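Local coordinates for protein esterase A (Caulobacter crescentus, PDB 5GKV) that is a penicillin-binding protein homologue of the beta-lactamase family that probably hydrolyses esters, at residues A25-V30 with V55-G60. Numbering follows the deposited sequence.
Sequences AAVREV and VDLMGG
Leu57 reaches from the strand to the helix and packs against Arg28 with both of its methyl groups. The tight part lies at the helix backbone, where Leu57 CD1 sits 3.6 Å from Arg28 CA. Leu57 CD1 is also 4.0 Å from Arg28 CB. Leu57 CG lies beside its own backbone N, anti to the carbonyl carbon (chi1 -67°), and CD1 continues the extended chain, straight onto the helix. Beside it, Val27 CG1 meets Val55 CG1 at 4.0 Å, one methyl against another. Val27 CG1 also borders Leu57 CD1, more loosely, at 4.4 Å. These valine and leucine side chains are buried, and Phe45 and Phe47 of the neighbouring strand 42-49 touch Val27 and Val55 in turn.

The loose side is the partly exposed Arg28. Its chain leaves the helix extended, then bends at chi3 (-59°), which carries the guanidinium over Leu57. Leu57 CD2 lies 4.0 Å above the plane of the Arg28 guanidinium, offset toward its rim. Arg28 NH1 is 4.1 Å from Leu57 CD2. Ile16 and Cys20 also touch both Arg28 and Leu57.

Segments 25-30 and 55-60 run nearly parallel, 20° apart, with their axes 9.9 Å from each other. The contact thus lays the N-terminal helix 25-35 on one face of the antiparallel sheet of the beta-lactamase-type fold. The C-terminal helix 373-384 lies alongside, touching Val27 through Ala382. Strand 52-60 is held in the sheet by backbone bonds to strands 42-49 and 16-17, while its link to the helix is made by strand side chains that pack on helix side chains and backbone. The contact between the two segments is van der Waals throughout, which implies that they are held together here by shape and hydrophobic burial, with the arginine covering the leucine.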
loop_
_atom_site.group_PDB
_atom_site.type_symbol
_atom_site.label_atom_id
_atom_site.label_comp_id
_atom_site.label_asym_id
_atom_site.label_seq_id
_atom_site.Cartn_x
_atom_site.Cartn_y
_atom_site.Cartn_z
ATOM N N ALA A 25 26.856 -2.252 -4.161
ATOM C CA ALA A 25 27.265 -1.179 -5.064
ATOM C C ALA A 25 26.376 -1.098 -6.297
ATOM O O ALA A 25 26.134 -0.005 -6.806
ATOM C CB ALA A 25 28.731 -1.357 -5.484
ATOM N N ALA A 26 25.888 -2.239 -6.803
ATOM C CA ALA A 26 25.009 -2.201 -7.973
ATOM C C ALA A 26 23.732 -1.407 -7.699
ATOM O O ALA A 26 23.192 -0.755 -8.605
ATOM C CB ALA A 26 24.649 -3.625 -8.420
ATOM N N VAL A 27 23.233 -1.452 -6.466
ATOM C CA VAL A 27 22.036 -0.682 -6.137
ATOM C C VAL A 27 22.314 0.811 -6.278
ATOM O O VAL A 27 21.520 1.549 -6.871
ATOM C CB VAL A 27 21.538 -1.035 -4.726
ATOM C CG1 VAL A 27 20.303 -0.210 -4.389
ATOM C CG2 VAL A 27 21.188 -2.528 -4.661
ATOM N N ARG A 28 23.449 1.277 -5.734
ATOM C CA ARG A 28 23.789 2.694 -5.869
ATOM C C ARG A 28 23.924 3.089 -7.335
ATOM O O ARG A 28 23.476 4.170 -7.740
ATOM C CB ARG A 28 25.082 3.022 -5.108
ATOM C CG ARG A 28 25.477 4.507 -5.196
ATOM C CD ARG A 28 26.855 4.802 -4.600
ATOM N NE ARG A 28 27.035 4.447 -3.182
ATOM C CZ ARG A 28 26.865 5.277 -2.143
ATOM N NH1 ARG A 28 26.465 6.535 -2.324
ATOM N NH2 ARG A 28 27.088 4.847 -0.905
ATOM N N GLU A 29 24.518 2.215 -8.156
ATOM C CA GLU A 29 24.664 2.517 -9.580
ATOM C C GLU A 29 23.307 2.693 -10.253
ATOM O O GLU A 29 23.093 3.653 -11.011
ATOM C CB GLU A 29 25.442 1.400 -10.274
ATOM C CG GLU A 29 26.900 1.322 -9.883
ATOM C CD GLU A 29 27.768 2.282 -10.681
ATOM O OE1 GLU A 29 27.364 2.664 -11.807
ATOM O OE2 GLU A 29 28.854 2.642 -10.184
ATOM N N VAL A 30 22.387 1.756 -10.011
ATOM C CA VAL A 30 21.050 1.828 -10.599
ATOM C C VAL A 30 20.305 3.049 -10.082
ATOM O O VAL A 30 19.639 3.762 -10.851
ATOM C CB VAL A 30 20.277 0.528 -10.314
ATOM C CG1 VAL A 30 18.805 0.675 -10.715
ATOM C CG2 VAL A 30 20.934 -0.652 -11.071
ATOM N N VAL A 55 20.686 -1.005 2.966
ATOM C CA VAL A 55 20.840 0.042 1.961
ATOM C C VAL A 55 19.786 1.095 2.247
ATOM O O VAL A 55 18.617 0.761 2.454
ATOM C CB VAL A 55 20.666 -0.494 0.530
ATOM C CG1 VAL A 55 20.796 0.656 -0.506
ATOM C CG2 VAL A 55 21.650 -1.629 0.242
ATOM N N ASP A 56 20.193 2.357 2.264
ATOM C CA ASP A 56 19.247 3.455 2.453
ATOM C C ASP A 56 19.818 4.647 1.692
ATOM O O ASP A 56 20.680 5.361 2.214
ATOM C CB ASP A 56 19.051 3.743 3.939
ATOM C CG ASP A 56 18.184 4.962 4.199
ATOM O OD1 ASP A 56 17.402 5.347 3.305
ATOM O OD2 ASP A 56 18.289 5.539 5.314
ATOM N N LEU A 57 19.370 4.833 0.454
ATOM C CA LEU A 57 19.913 5.857 -0.430
ATOM C C LEU A 57 18.875 6.933 -0.708
ATOM O O LEU A 57 17.698 6.627 -0.916
ATOM C CB LEU A 57 20.370 5.257 -1.756
ATOM C CG LEU A 57 21.573 4.325 -1.687
ATOM C CD1 LEU A 57 21.767 3.721 -3.056
ATOM C CD2 LEU A 57 22.816 5.086 -1.235
ATOM N N MET A 58 19.343 8.183 -0.761
ATOM C CA MET A 58 18.524 9.368 -0.992
ATOM C C MET A 58 19.070 10.137 -2.184
ATOM O O MET A 58 20.285 10.217 -2.366
ATOM C CB MET A 58 18.536 10.281 0.241
ATOM C CG MET A 58 17.785 9.710 1.453
ATOM S SD MET A 58 18.260 10.581 2.962
ATOM C CE MET A 58 19.921 9.905 3.184
ATOM N N GLY A 59 18.185 10.730 -2.988
ATOM C CA GLY A 59 18.651 11.579 -4.069
ATOM C C GLY A 59 17.633 12.640 -4.419
ATOM O O GLY A 59 16.436 12.493 -4.139
ATOM N N GLY A 60 18.131 13.737 -5.008
ATOM C CA GLY A 60 17.221 14.737 -5.557
ATOM C C GLY A 60 16.515 15.580 -4.499
ATOM O O GLY A 60 17.063 15.880 -3.428
#